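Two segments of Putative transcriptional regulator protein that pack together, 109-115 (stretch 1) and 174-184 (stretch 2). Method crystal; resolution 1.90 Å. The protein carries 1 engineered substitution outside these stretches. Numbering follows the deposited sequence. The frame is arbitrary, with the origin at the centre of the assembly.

Stretch 1, residues 109-115: SKIVAID
Stretch 2 (174-184) SVMLEIVEEYF

Residues 110-114 form a β-strand, with phi/psi running from -71/135 at Lys-110 through about -116/120 at Ile-111, Val-112 and Ala-113 to -123/140 at Ile-114; Asp-115 then turns to 60/-146. Residues 174-184 continue a helix that begins earlier in the chain. Its i to i+4 bonds include Ile-179 N to Val-175 O and Glu-182 N to Glu-178 O, both 3.0 Å, and phi/psi stays near -60/-45 until Tyr-183 (-89/-33) and Phe-184 (-117/-15). The axes run nearly antiparallel, at 162°, and approach to 10.5 Å. Register is fixed by Lys-110 CA to Ile-179 CA, 9.1 Å, and Val-112 CA to Val-175 CA, 8.1 Å.

Strand alternation points the CA-to-CB bonds of Lys-110, Val-112 and Ile-114 toward the helix, while that of Ala-113 points away. Val-112 (chi1 t) sets CG1 3.8 Å from CG1 of Val-175 (t) and 3.7 Å from CE of Met-176, both apolar contacts. The CA-to-CB bond of Met-176 points sideways to the strand, but chi1 -82°, chi2 -31° and chi3 138° bring the end of the side chain nearer, so that CE also lies 4.1 Å from CG2 of Ile-114 (chi1 p, chi2 t).

At the other end of the contact, Lys-110 (m, t, t, m) loses 91 Å² of the 309 Å² buried in total. Its aliphatic portion packs on Ile-179 (m, m), CD to CD1 3.6 Å, and its CE stands 3.2 Å from OH of Tyr-183 (chi1 m, chi2 -78°), oblique to the ring. The charged tip reaches Glu-182 (chi1 m, chi2 t, chi3 56°): Lys-110 NZ donates to Glu-182 OE1 at 3.0 Å, a hydrogen bond within a salt bridge. One side chain thus combines apolar packing with charge pairing.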

# COMPACT_ATOMS: atom_id res chain seq x y z
N SER A 109 -21.36 -1.47 -12.49
CA SER A 109 -19.92 -1.49 -12.12
C SER A 109 -19.75 -2.24 -10.81
O SER A 109 -20.59 -2.12 -9.91
CB SER A 109 -19.41 -0.02 -11.92
OG SER A 109 -19.33 0.61 -13.20
N LYS A 110 -18.69 -3.03 -10.64
CA LYS A 110 -18.36 -3.46 -9.28
C LYS A 110 -17.82 -2.27 -8.50
O LYS A 110 -17.03 -1.49 -9.06
CB LYS A 110 -17.34 -4.61 -9.25
CG LYS A 110 -17.86 -5.90 -9.88
CD LYS A 110 -16.72 -6.95 -9.89
CE LYS A 110 -17.17 -8.22 -10.57
NZ LYS A 110 -18.43 -8.66 -9.94
N ILE A 111 -18.27 -2.08 -7.25
CA ILE A 111 -17.84 -0.95 -6.41
C ILE A 111 -17.05 -1.52 -5.23
O ILE A 111 -17.58 -2.26 -4.37
CB ILE A 111 -19.02 -0.09 -5.87
CG1 ILE A 111 -20.07 0.25 -6.95
CG2 ILE A 111 -18.54 1.18 -5.12
CD1 ILE A 111 -19.50 1.12 -8.17
N VAL A 112 -15.78 -1.16 -5.15
CA VAL A 112 -14.91 -1.73 -4.12
C VAL A 112 -14.50 -0.57 -3.23
O VAL A 112 -13.88 0.39 -3.72
CB VAL A 112 -13.60 -2.36 -4.74
CG1 VAL A 112 -12.74 -2.94 -3.59
CG2 VAL A 112 -13.91 -3.44 -5.83
N ALA A 113 -14.86 -0.62 -1.96
CA ALA A 113 -14.62 0.50 -1.06
C ALA A 113 -13.69 -0.01 0.03
O ALA A 113 -13.98 -1.07 0.62
CB ALA A 113 -15.95 1.00 -0.41
N ILE A 114 -12.58 0.71 0.25
CA ILE A 114 -11.54 0.28 1.18
C ILE A 114 -11.31 1.34 2.24
O ILE A 114 -11.37 2.55 1.91
CB ILE A 114 -10.19 -0.07 0.36
CG1 ILE A 114 -9.61 1.15 -0.35
CG2 ILE A 114 -10.51 -1.13 -0.75
CD1 ILE A 114 -8.26 0.85 -1.07
N ASP A 115 -11.09 0.92 3.51
CA ASP A 115 -10.80 1.85 4.56
C ASP A 115 -12.03 2.78 4.65
O ASP A 115 -13.16 2.33 4.41
CB ASP A 115 -9.49 2.63 4.28
CG ASP A 115 -8.95 3.40 5.54
OD1 ASP A 115 -9.46 3.28 6.68
OD2 ASP A 115 -7.97 4.13 5.38
N SER A 174 -8.59 -10.40 0.89
CA SER A 174 -9.74 -11.23 0.60
C SER A 174 -10.59 -10.63 -0.53
O SER A 174 -11.00 -11.35 -1.45
CB SER A 174 -10.56 -11.62 1.83
OG SER A 174 -11.33 -10.53 2.27
N VAL A 175 -10.82 -9.31 -0.49
CA VAL A 175 -11.60 -8.69 -1.57
C VAL A 175 -10.90 -8.71 -2.92
O VAL A 175 -11.50 -9.06 -3.95
CB VAL A 175 -12.07 -7.22 -1.19
CG1 VAL A 175 -12.50 -6.49 -2.40
CG2 VAL A 175 -13.24 -7.27 -0.16
N MET A 176 -9.63 -8.31 -2.94
CA MET A 176 -8.88 -8.23 -4.19
C MET A 176 -8.81 -9.64 -4.87
O MET A 176 -9.01 -9.79 -6.08
CB MET A 176 -7.49 -7.62 -3.94
CG MET A 176 -7.51 -6.03 -3.87
SD MET A 176 -8.65 -4.96 -4.78
CE MET A 176 -9.10 -3.73 -3.54
N LEU A 177 -8.57 -10.67 -4.06
CA LEU A 177 -8.51 -12.05 -4.60
C LEU A 177 -9.87 -12.55 -5.07
O LEU A 177 -9.96 -13.30 -6.04
CB LEU A 177 -7.93 -13.04 -3.59
CG LEU A 177 -6.48 -12.75 -3.21
CD1 LEU A 177 -6.07 -13.76 -2.16
CD2 LEU A 177 -5.54 -12.80 -4.44
N GLU A 178 -10.92 -12.11 -4.40
CA GLU A 178 -12.24 -12.45 -4.85
C GLU A 178 -12.46 -11.92 -6.25
O GLU A 178 -12.86 -12.67 -7.13
CB GLU A 178 -13.29 -11.89 -3.89
CG GLU A 178 -14.66 -12.48 -4.14
CD GLU A 178 -14.70 -14.00 -3.91
OE1 GLU A 178 -15.39 -14.64 -4.72
OE2 GLU A 178 -14.06 -14.55 -2.96
N ILE A 179 -12.15 -10.65 -6.47
CA ILE A 179 -12.30 -10.02 -7.77
C ILE A 179 -11.38 -10.72 -8.77
O ILE A 179 -11.80 -11.04 -9.91
CB ILE A 179 -11.94 -8.52 -7.67
CG1 ILE A 179 -12.98 -7.74 -6.84
CG2 ILE A 179 -11.70 -7.90 -9.03
CD1 ILE A 179 -14.26 -7.87 -7.39
N VAL A 180 -10.13 -11.01 -8.36
CA VAL A 180 -9.24 -11.80 -9.22
C VAL A 180 -9.87 -13.13 -9.63
O VAL A 180 -9.82 -13.48 -10.79
CB VAL A 180 -7.83 -12.05 -8.59
CG1 VAL A 180 -7.00 -13.05 -9.47
CG2 VAL A 180 -7.13 -10.74 -8.50
N GLU A 181 -10.47 -13.87 -8.69
CA GLU A 181 -11.03 -15.16 -9.07
C GLU A 181 -12.20 -14.98 -10.06
O GLU A 181 -12.30 -15.69 -11.05
CB GLU A 181 -11.46 -15.96 -7.83
CG GLU A 181 -12.02 -17.27 -8.22
CD GLU A 181 -12.30 -18.16 -7.03
OE1 GLU A 181 -11.81 -17.86 -5.92
OE2 GLU A 181 -13.01 -19.15 -7.24
N GLU A 182 -13.04 -14.00 -9.81
CA GLU A 182 -14.16 -13.67 -10.73
C GLU A 182 -13.73 -13.44 -12.16
O GLU A 182 -14.38 -13.97 -13.06
CB GLU A 182 -14.92 -12.45 -10.23
CG GLU A 182 -15.66 -12.78 -8.98
CD GLU A 182 -16.69 -11.73 -8.62
OE1 GLU A 182 -17.58 -11.45 -9.48
OE2 GLU A 182 -16.61 -11.23 -7.45
N TYR A 183 -12.67 -12.66 -12.38
CA TYR A 183 -12.29 -12.34 -13.77
C TYR A 183 -11.33 -13.31 -14.40
O TYR A 183 -11.39 -13.50 -15.62
CB TYR A 183 -11.69 -10.94 -13.83
CG TYR A 183 -12.75 -9.88 -13.64
CD1 TYR A 183 -13.61 -9.53 -14.69
CD2 TYR A 183 -12.89 -9.23 -12.43
CE1 TYR A 183 -14.58 -8.56 -14.52
CE2 TYR A 183 -13.87 -8.24 -12.24
CZ TYR A 183 -14.72 -7.92 -13.30
OH TYR A 183 -15.70 -6.93 -13.15
N PHE A 184 -10.43 -13.87 -13.58
CA PHE A 184 -9.31 -14.64 -14.08
C PHE A 184 -9.32 -16.12 -13.66
O PHE A 184 -8.57 -16.93 -14.21
CB PHE A 184 -7.97 -13.99 -13.67
CG PHE A 184 -7.81 -12.59 -14.14
CD1 PHE A 184 -7.86 -12.29 -15.50
CD2 PHE A 184 -7.59 -11.56 -13.24
CE1 PHE A 184 -7.72 -10.99 -15.96
CE2 PHE A 184 -7.44 -10.24 -13.70
CZ PHE A 184 -7.50 -9.96 -15.05